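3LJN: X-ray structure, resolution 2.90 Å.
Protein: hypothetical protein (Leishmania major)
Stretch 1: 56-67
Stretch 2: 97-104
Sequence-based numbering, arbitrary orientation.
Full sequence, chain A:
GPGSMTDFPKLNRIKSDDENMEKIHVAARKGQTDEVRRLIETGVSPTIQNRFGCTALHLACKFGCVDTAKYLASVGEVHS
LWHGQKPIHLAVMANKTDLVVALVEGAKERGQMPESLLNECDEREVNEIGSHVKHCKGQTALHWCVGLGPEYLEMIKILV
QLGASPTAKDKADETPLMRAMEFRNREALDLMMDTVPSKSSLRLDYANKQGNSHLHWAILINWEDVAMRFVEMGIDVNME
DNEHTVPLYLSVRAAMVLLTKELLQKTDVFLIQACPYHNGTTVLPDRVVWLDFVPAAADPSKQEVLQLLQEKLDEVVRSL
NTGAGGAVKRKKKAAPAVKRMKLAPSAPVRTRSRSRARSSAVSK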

# COMPACT_ATOMS: atom_id res chain seq x y z
N ALA A 56 8.52 -25.52 9.05
CA ALA A 56 9.81 -25.15 9.58
C ALA A 56 10.09 -23.69 9.34
O ALA A 56 10.59 -23.01 10.22
CB ALA A 56 10.90 -25.99 8.93
N LEU A 57 9.78 -23.21 8.15
CA LEU A 57 10.13 -21.84 7.81
C LEU A 57 9.33 -20.83 8.65
O LEU A 57 9.88 -19.85 9.14
CB LEU A 57 9.91 -21.60 6.32
CG LEU A 57 10.49 -20.29 5.80
CD1 LEU A 57 11.90 -20.09 6.39
CD2 LEU A 57 10.52 -20.28 4.29
N HIS A 58 8.03 -21.06 8.80
CA HIS A 58 7.23 -20.23 9.69
C HIS A 58 7.96 -20.08 11.02
O HIS A 58 8.09 -18.97 11.54
CB HIS A 58 5.86 -20.87 9.95
CG HIS A 58 4.89 -20.77 8.82
ND1 HIS A 58 4.58 -21.84 8.01
CD2 HIS A 58 4.10 -19.75 8.41
CE1 HIS A 58 3.67 -21.47 7.12
NE2 HIS A 58 3.36 -20.21 7.34
N LEU A 59 8.43 -21.21 11.56
CA LEU A 59 9.07 -21.26 12.89
C LEU A 59 10.43 -20.59 12.93
O LEU A 59 10.79 -19.95 13.92
CB LEU A 59 9.19 -22.71 13.37
CG LEU A 59 8.00 -23.26 14.17
CD1 LEU A 59 7.75 -24.73 13.89
CD2 LEU A 59 8.22 -23.04 15.67
N ALA A 60 11.20 -20.75 11.87
CA ALA A 60 12.47 -20.06 11.74
C ALA A 60 12.22 -18.55 11.78
O ALA A 60 12.90 -17.83 12.51
CB ALA A 60 13.14 -20.44 10.44
N CYS A 61 11.23 -18.08 11.04
CA CYS A 61 10.94 -16.65 10.98
C CYS A 61 10.41 -16.08 12.28
O CYS A 61 10.65 -14.93 12.61
CB CYS A 61 9.95 -16.37 9.87
SG CYS A 61 10.59 -16.89 8.28
N LYS A 62 9.67 -16.88 13.04
CA LYS A 62 9.16 -16.42 14.31
C LYS A 62 10.29 -16.28 15.31
O LYS A 62 10.27 -15.37 16.15
CB LYS A 62 8.10 -17.39 14.83
CG LYS A 62 7.45 -16.97 16.13
CD LYS A 62 6.34 -17.91 16.48
CE LYS A 62 6.24 -18.18 17.97
NZ LYS A 62 5.56 -19.50 18.19
N PHE A 63 11.28 -17.16 15.21
CA PHE A 63 12.30 -17.28 16.25
C PHE A 63 13.68 -16.67 15.95
O PHE A 63 14.61 -16.86 16.74
CB PHE A 63 12.47 -18.75 16.65
CG PHE A 63 11.40 -19.24 17.57
CD1 PHE A 63 11.54 -19.11 18.94
CD2 PHE A 63 10.25 -19.84 17.07
CE1 PHE A 63 10.55 -19.56 19.79
CE2 PHE A 63 9.26 -20.30 17.92
CZ PHE A 63 9.41 -20.16 19.28
N GLY A 64 13.82 -15.92 14.86
CA GLY A 64 15.12 -15.32 14.53
C GLY A 64 15.72 -16.21 13.48
O GLY A 64 15.25 -16.18 12.34
N CYS A 65 16.73 -17.01 13.83
CA CYS A 65 17.25 -18.08 12.95
C CYS A 65 17.53 -17.65 11.51
O CYS A 65 17.04 -18.26 10.55
CB CYS A 65 16.27 -19.26 12.95
SG CYS A 65 15.88 -19.80 14.63
N VAL A 66 18.33 -16.59 11.37
CA VAL A 66 18.63 -16.01 10.06
C VAL A 66 19.15 -17.04 9.05
O VAL A 66 18.66 -17.10 7.93
CB VAL A 66 19.63 -14.83 10.18
CG1 VAL A 66 20.46 -14.67 8.90
CG2 VAL A 66 18.87 -13.55 10.50
N ASP A 67 20.11 -17.86 9.48
CA ASP A 67 20.80 -18.80 8.59
C ASP A 67 19.93 -20.00 8.21
O ASP A 67 19.87 -20.39 7.04
CB ASP A 67 22.12 -19.22 9.24
CG ASP A 67 23.05 -18.00 9.54
OD1 ASP A 67 23.14 -17.04 8.72
OD2 ASP A 67 23.72 -17.98 10.62
N THR A 97 15.49 -6.95 10.88
CA THR A 97 15.61 -6.68 9.44
C THR A 97 16.49 -7.67 8.70
O THR A 97 16.23 -7.97 7.53
CB THR A 97 16.12 -5.23 9.19
OG1 THR A 97 17.44 -5.07 9.72
CG2 THR A 97 15.17 -4.19 9.84
N ASP A 98 17.53 -8.19 9.35
CA ASP A 98 18.45 -9.13 8.69
C ASP A 98 17.74 -10.40 8.26
O ASP A 98 18.04 -10.96 7.21
CB ASP A 98 19.71 -9.45 9.54
CG ASP A 98 19.43 -9.54 11.05
OD1 ASP A 98 18.36 -10.09 11.44
OD2 ASP A 98 20.29 -9.08 11.84
N LEU A 99 16.76 -10.82 9.06
CA LEU A 99 15.97 -12.02 8.76
C LEU A 99 15.11 -11.86 7.50
O LEU A 99 14.81 -12.83 6.83
CB LEU A 99 15.08 -12.37 9.94
CG LEU A 99 14.09 -13.51 9.77
CD1 LEU A 99 14.81 -14.78 9.37
CD2 LEU A 99 13.34 -13.70 11.07
N VAL A 100 14.71 -10.64 7.21
CA VAL A 100 13.93 -10.37 6.02
C VAL A 100 14.81 -10.40 4.78
O VAL A 100 14.38 -10.85 3.72
CB VAL A 100 13.21 -9.02 6.12
CG1 VAL A 100 12.55 -8.66 4.80
CG2 VAL A 100 12.20 -9.06 7.26
N VAL A 101 16.04 -9.91 4.90
CA VAL A 101 16.98 -10.00 3.77
C VAL A 101 17.32 -11.48 3.51
O VAL A 101 17.21 -11.95 2.38
CB VAL A 101 18.25 -9.18 4.00
CG1 VAL A 101 19.13 -9.25 2.76
CG2 VAL A 101 17.91 -7.73 4.32
N ALA A 102 17.69 -12.19 4.57
CA ALA A 102 17.92 -13.64 4.53
C ALA A 102 16.85 -14.34 3.73
O ALA A 102 17.15 -15.02 2.75
CB ALA A 102 17.94 -14.22 5.96
N LEU A 103 15.61 -14.14 4.15
CA LEU A 103 14.43 -14.75 3.55
C LEU A 103 14.37 -14.48 2.06
O LEU A 103 14.05 -15.35 1.27
CB LEU A 103 13.17 -14.18 4.20
CG LEU A 103 11.94 -15.09 4.25
CD1 LEU A 103 11.91 -15.87 5.56
CD2 LEU A 103 10.66 -14.28 4.06
N VAL A 104 14.68 -13.25 1.68
CA VAL A 104 14.62 -12.81 0.29
C VAL A 104 15.71 -13.45 -0.56
O VAL A 104 15.44 -13.89 -1.67
CB VAL A 104 14.75 -11.29 0.20
CG1 VAL A 104 15.20 -10.87 -1.18
CG2 VAL A 104 13.43 -10.62 0.57

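Stretch 1 begins as a helix, with i to i+4 hydrogen bonds such as Cys 61 N to Leu 57 O (2.9 Å), and then breaks at Gly 64. There phi/psi is 100/-106, where a CB would jam against the preceding carbonyl O, so glycine suits the turn. Cys 65 is the N-cap of the next helix, which starts at Val 66. Stretch 2 is helical, and its axis runs at 153° to that of helix 56-63, roughly antiparallel, approaching to 10.5 Å. The backbones come nearer beyond the turn: Val 66 CA lies 5.0 Å from Leu 99 CA.

No hydrogen bond crosses between the stretches; the contact, 346 Å² in total, combines apolar side-chain packing with van der Waals contacts between methyls and backbone carbonyls, and those methyls have no polar hydrogen to donate. Leu 99 (chi1 t, chi2 p) is central: its CD2 lies 3.3 Å from Cys 61 O, and Gly 64 O is close to both methyls, 3.3 Å from CD1 and 3.4 Å from CD2. Val 66 packs with CG2 4.0 Å from Leu 99 CB and CG1 3.9 Å from Ala 102 CB. Leu 103 CD1 approaches Leu 57 CD1 at 4.3 Å and Cys 61 SG at 3.2 Å, shorter than a usual carbon-sulfur contact, and at 2.9 Å resolution not to be read too finely.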